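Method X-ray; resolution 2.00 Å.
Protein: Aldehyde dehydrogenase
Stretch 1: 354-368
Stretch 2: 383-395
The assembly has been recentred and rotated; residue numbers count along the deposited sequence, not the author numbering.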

# COMPACT_ATOMS: atom_id res chain seq x y z
N THR A 354 -8.26 37.55 -0.89
CA THR A 354 -7.01 37.34 -0.16
C THR A 354 -6.41 35.96 -0.50
O THR A 354 -7.07 35.14 -1.14
CB THR A 354 -7.25 37.40 1.38
OG1 THR A 354 -8.19 36.37 1.74
CG2 THR A 354 -7.82 38.78 1.81
N TRP A 355 -5.18 35.70 -0.06
CA TRP A 355 -4.64 34.34 -0.18
C TRP A 355 -5.37 33.33 0.71
O TRP A 355 -5.45 32.16 0.38
CB TRP A 355 -3.13 34.27 0.09
CG TRP A 355 -2.67 34.47 1.53
CD1 TRP A 355 -2.23 35.64 2.09
CD2 TRP A 355 -2.53 33.46 2.55
NE1 TRP A 355 -1.85 35.43 3.40
CE2 TRP A 355 -2.04 34.10 3.71
CE3 TRP A 355 -2.80 32.09 2.60
CZ2 TRP A 355 -1.80 33.42 4.90
CZ3 TRP A 355 -2.57 31.41 3.80
CH2 TRP A 355 -2.08 32.07 4.93
N GLN A 356 -5.90 33.82 1.83
CA GLN A 356 -6.66 33.00 2.77
C GLN A 356 -7.94 32.51 2.07
O GLN A 356 -8.26 31.32 2.14
CB GLN A 356 -6.96 33.79 4.05
CG GLN A 356 -5.74 34.12 4.93
CD GLN A 356 -5.14 35.50 4.68
OE1 GLN A 356 -5.23 36.06 3.59
NE2 GLN A 356 -4.50 36.06 5.70
N GLU A 357 -8.60 33.40 1.34
CA GLU A 357 -9.82 33.05 0.60
C GLU A 357 -9.51 32.11 -0.56
O GLU A 357 -10.27 31.20 -0.84
CB GLU A 357 -10.55 34.30 0.10
CG GLU A 357 -12.02 34.01 -0.27
CD GLU A 357 -12.70 35.13 -1.04
OE1 GLU A 357 -13.84 34.91 -1.49
OE2 GLU A 357 -12.11 36.21 -1.20
N ALA A 358 -8.36 32.33 -1.19
CA ALA A 358 -7.88 31.51 -2.28
C ALA A 358 -7.61 30.07 -1.83
O ALA A 358 -7.97 29.11 -2.53
CB ALA A 358 -6.64 32.12 -2.84
N CYS A 359 -6.99 29.94 -0.65
CA CYS A 359 -6.82 28.68 0.06
C CYS A 359 -8.16 27.97 0.33
O CYS A 359 -8.31 26.80 -0.02
CB CYS A 359 -6.09 28.93 1.37
SG CYS A 359 -6.28 27.67 2.66
N GLU A 360 -9.11 28.67 0.94
CA GLU A 360 -10.43 28.14 1.30
C GLU A 360 -11.20 27.69 0.07
O GLU A 360 -11.85 26.63 0.06
CB GLU A 360 -11.25 29.19 2.06
CG GLU A 360 -10.75 29.50 3.49
CD GLU A 360 -10.93 28.35 4.46
OE1 GLU A 360 -11.97 27.64 4.40
OE2 GLU A 360 -10.04 28.14 5.31
N LEU A 361 -11.12 28.52 -0.97
CA LEU A 361 -11.72 28.17 -2.24
C LEU A 361 -11.05 26.94 -2.82
O LEU A 361 -11.75 26.02 -3.27
CB LEU A 361 -11.65 29.35 -3.23
CG LEU A 361 -12.04 29.05 -4.68
CD1 LEU A 361 -13.50 28.68 -4.82
CD2 LEU A 361 -11.72 30.26 -5.50
N SER A 362 -9.72 26.90 -2.80
CA SER A 362 -8.97 25.76 -3.36
C SER A 362 -9.34 24.45 -2.66
O SER A 362 -9.60 23.45 -3.33
CB SER A 362 -7.47 25.98 -3.28
OG SER A 362 -7.06 27.08 -4.07
N MET A 363 -9.39 24.48 -1.33
CA MET A 363 -9.85 23.32 -0.52
C MET A 363 -11.27 22.87 -0.89
O MET A 363 -11.51 21.67 -1.04
CB MET A 363 -9.76 23.61 0.99
CG MET A 363 -8.34 23.85 1.52
SD MET A 363 -8.15 24.01 3.32
CE MET A 363 -9.27 25.33 3.69
N ASP A 364 -12.17 23.84 -1.09
CA ASP A 364 -13.57 23.59 -1.50
C ASP A 364 -13.68 22.92 -2.87
O ASP A 364 -14.49 21.99 -3.06
CB ASP A 364 -14.37 24.91 -1.50
CG ASP A 364 -15.88 24.70 -1.34
OD1 ASP A 364 -16.29 23.60 -0.90
OD2 ASP A 364 -16.66 25.63 -1.63
N ILE A 365 -12.88 23.40 -3.82
CA ILE A 365 -12.71 22.79 -5.14
C ILE A 365 -12.26 21.35 -4.98
O ILE A 365 -12.93 20.43 -5.47
CB ILE A 365 -11.66 23.55 -6.02
CG1 ILE A 365 -12.22 24.87 -6.55
CG2 ILE A 365 -11.21 22.71 -7.20
CD1 ILE A 365 -11.13 25.79 -7.07
N LEU A 366 -11.13 21.17 -4.29
CA LEU A 366 -10.50 19.87 -4.16
C LEU A 366 -11.36 18.86 -3.42
O LEU A 366 -11.45 17.71 -3.83
CB LEU A 366 -9.12 20.00 -3.52
CG LEU A 366 -8.03 20.68 -4.38
CD1 LEU A 366 -6.88 21.09 -3.51
CD2 LEU A 366 -7.55 19.77 -5.52
N TYR A 367 -12.04 19.29 -2.35
CA TYR A 367 -12.86 18.35 -1.57
C TYR A 367 -14.06 17.81 -2.34
O TYR A 367 -14.46 16.67 -2.13
CB TYR A 367 -13.26 18.92 -0.21
CG TYR A 367 -12.14 18.86 0.81
CD1 TYR A 367 -11.44 17.68 1.04
CD2 TYR A 367 -11.79 19.99 1.54
CE1 TYR A 367 -10.40 17.63 1.97
CE2 TYR A 367 -10.75 19.96 2.47
CZ TYR A 367 -10.07 18.77 2.68
OH TYR A 367 -9.05 18.74 3.61
N HIS A 368 -14.60 18.60 -3.26
CA HIS A 368 -15.60 18.09 -4.20
C HIS A 368 -15.00 17.17 -5.27
O HIS A 368 -15.58 16.15 -5.60
CB HIS A 368 -16.37 19.22 -4.87
CG HIS A 368 -17.33 19.91 -3.95
ND1 HIS A 368 -16.93 20.88 -3.06
CD2 HIS A 368 -18.67 19.80 -3.82
CE1 HIS A 368 -17.99 21.33 -2.40
NE2 HIS A 368 -19.06 20.69 -2.85
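Stretch 2, residues 383-395: EIIREFALKKPVS

Stretch 2 enters as a helix that began earlier in the chain and lies alongside the helix of stretch 1, residues 355-368. The two run in nearly the same direction. Their axes make an angle of 23° (signed crossing angle -23°) and come no closer than 11.3 Å. Such a spacing leaves room for large side chains between the backbones. The register advances by four residues on each side: the CA atoms of Trp-355 and Ile-384 are 7.6 Å apart, those of Cys-359 and Phe-388 7.1 Å, and those of Met-363 and Lys-392 6.2 Å. The backbones thus draw together toward the C-terminal end. The contact buries 633 Å², both sides summed, and no hydrogen bond crosses it.

Glu-383 opens the stretch without touching stretch 1. Ile-384 makes the first contact. Its chi1 is m and its chi2 is t. Its CA-to-CB bond points sideways, but the end of the side chain comes nearer and covers one face of the Trp-355 indole. Ile-384 CG1 sits 3.9 Å from the centroid of the five-membered ring of Trp-355, only 3° off the ring normal, a CH-pi contact. Ile-384 CD1 is 3.6 Å from Trp-355 CD1.

Ile-385 and Arg-386 are out of reach of stretch 1. One turn on from Glu-383, the CA-to-CB bond of Glu-387 points toward stretch 1. Its OE2 lies 3.3 Å from Trp-355 CH2, at the edge of the indole and near its plane. A carboxylate oxygen suits the ring edge, where the C-H groups carry slight positive charge. Glu-387 OE1 also forms a long salt bridge of 3.8 Å with Lys-391 NZ, within stretch 2.

Phe-388 follows Ile-384 by one turn and touches both Trp-355 and Cys-359. Its CE1 is 3.8 Å from Trp-355 CE3, which lies at the edge of the phenylalanine ring. Its CZ is 3.9 Å from Cys-359 CB. The sulfur Cys-359 SG is 5.5 Å from the centroid of the Phe-388 ring, in an oblique position.

Ala-389 and Leu-390 have no contact with stretch 1. Lys-391 starts toward it, but the end of its side chain leads away; its carbonyl O is 4.2 Å from Met-363 SD. Lys-392 has phi/psi of -68/126, no longer helical. Its side chain is buried, with CE 3.6 Å from Met-363 CG and CD 4.1 Å from Ser-362 CB. Its NZ has no hydrogen-bonding partner in the model.

Pro-393 points toward stretch 1 and meets three of its residues. Its CD is 4.0 Å from Met-363 CG and 3.9 Å from Leu-366 CD1. Its CG lies over one face of Tyr-367, 3.9 Å from the ring centroid and 3.6 Å from Tyr-367 CZ. Val-394 adds the last contact, with CG1 3.7 Å from Leu-366 CD1. The chain turns a corner at Ser-395, which no longer reaches stretch 1.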

# COMPACT_ATOMS: atom_id res chain seq x y z
N GLU A 383 6.34 32.14 2.78
CA GLU A 383 5.45 31.93 3.92
C GLU A 383 4.07 31.46 3.48
O GLU A 383 3.53 30.54 4.09
CB GLU A 383 5.36 33.19 4.78
CG GLU A 383 6.73 33.63 5.28
CD GLU A 383 6.68 34.40 6.58
OE1 GLU A 383 5.60 34.96 6.91
OE2 GLU A 383 7.72 34.44 7.27
N ILE A 384 3.54 32.06 2.42
CA ILE A 384 2.20 31.69 1.91
C ILE A 384 2.26 30.28 1.33
O ILE A 384 1.36 29.46 1.57
CB ILE A 384 1.66 32.72 0.86
CG1 ILE A 384 1.37 34.06 1.54
CG2 ILE A 384 0.34 32.23 0.21
CD1 ILE A 384 0.97 35.15 0.59
N ILE A 385 3.34 30.02 0.58
CA ILE A 385 3.65 28.72 0.01
C ILE A 385 3.69 27.62 1.08
O ILE A 385 3.09 26.56 0.91
CB ILE A 385 4.98 28.72 -0.78
CG1 ILE A 385 4.86 29.51 -2.09
CG2 ILE A 385 5.41 27.29 -1.11
CD1 ILE A 385 6.19 29.98 -2.64
N ARG A 386 4.39 27.89 2.18
CA ARG A 386 4.42 26.97 3.34
C ARG A 386 3.03 26.70 3.95
O ARG A 386 2.75 25.58 4.37
CB ARG A 386 5.39 27.50 4.40
CG ARG A 386 5.69 26.49 5.51
CD ARG A 386 6.37 27.15 6.69
NE ARG A 386 6.71 26.17 7.72
CZ ARG A 386 7.79 25.40 7.71
NH1 ARG A 386 8.67 25.48 6.70
NH2 ARG A 386 8.00 24.55 8.70
N GLU A 387 2.16 27.71 3.98
CA GLU A 387 0.78 27.54 4.46
C GLU A 387 0.00 26.60 3.53
O GLU A 387 -0.74 25.74 4.00
CB GLU A 387 0.05 28.89 4.56
CG GLU A 387 0.56 29.82 5.66
CD GLU A 387 -0.20 29.68 6.97
OE1 GLU A 387 -0.40 28.55 7.46
OE2 GLU A 387 -0.59 30.73 7.53
N PHE A 388 0.18 26.79 2.23
CA PHE A 388 -0.40 25.91 1.20
C PHE A 388 0.15 24.49 1.33
O PHE A 388 -0.60 23.50 1.26
CB PHE A 388 -0.18 26.51 -0.21
CG PHE A 388 -1.26 27.48 -0.62
CD1 PHE A 388 -1.50 28.65 0.11
CD2 PHE A 388 -2.07 27.22 -1.73
CE1 PHE A 388 -2.51 29.54 -0.24
CE2 PHE A 388 -3.11 28.11 -2.10
CZ PHE A 388 -3.33 29.26 -1.34
N ALA A 389 1.46 24.40 1.57
CA ALA A 389 2.17 23.12 1.78
C ALA A 389 1.60 22.27 2.94
O ALA A 389 1.52 21.04 2.85
CB ALA A 389 3.65 23.39 2.01
N LEU A 390 1.20 22.94 4.01
CA LEU A 390 0.75 22.25 5.21
C LEU A 390 -0.76 21.96 5.21
O LEU A 390 -1.25 21.21 6.05
CB LEU A 390 1.13 23.09 6.44
CG LEU A 390 2.61 23.17 6.85
CD1 LEU A 390 2.82 24.32 7.81
CD2 LEU A 390 3.05 21.87 7.48
N LYS A 391 -1.50 22.54 4.27
CA LYS A 391 -2.95 22.57 4.38
C LYS A 391 -3.74 22.08 3.18
O LYS A 391 -4.81 21.48 3.37
CB LYS A 391 -3.41 23.98 4.80
CG LYS A 391 -3.27 24.23 6.28
CD LYS A 391 -3.85 25.57 6.69
CE LYS A 391 -3.84 25.71 8.21
NZ LYS A 391 -2.47 25.67 8.82
N LYS A 392 -3.26 22.32 1.97
CA LYS A 392 -3.99 21.93 0.74
C LYS A 392 -4.05 20.42 0.61
O LYS A 392 -3.00 19.76 0.63
CB LYS A 392 -3.36 22.54 -0.52
CG LYS A 392 -3.26 24.09 -0.57
CD LYS A 392 -4.61 24.78 -0.67
CE LYS A 392 -5.11 25.26 0.68
NZ LYS A 392 -4.23 26.21 1.44
N PRO A 393 -5.27 19.85 0.47
CA PRO A 393 -5.38 18.38 0.48
C PRO A 393 -4.96 17.73 -0.85
O PRO A 393 -5.80 17.23 -1.61
CB PRO A 393 -6.86 18.14 0.79
CG PRO A 393 -7.57 19.37 0.22
CD PRO A 393 -6.57 20.52 0.29
N VAL A 394 -3.66 17.76 -1.13
CA VAL A 394 -3.09 17.17 -2.36
C VAL A 394 -1.87 16.36 -1.99
O VAL A 394 -1.36 16.47 -0.89
CB VAL A 394 -2.69 18.24 -3.44
CG1 VAL A 394 -3.92 19.00 -3.95
CG2 VAL A 394 -1.62 19.20 -2.92
N SER A 395 -1.39 15.55 -2.93
CA SER A 395 -0.16 14.78 -2.73
C SER A 395 1.04 15.42 -3.40
O SER A 395 2.19 15.15 -3.04
CB SER A 395 -0.34 13.36 -3.23
OG SER A 395 -1.42 12.74 -2.55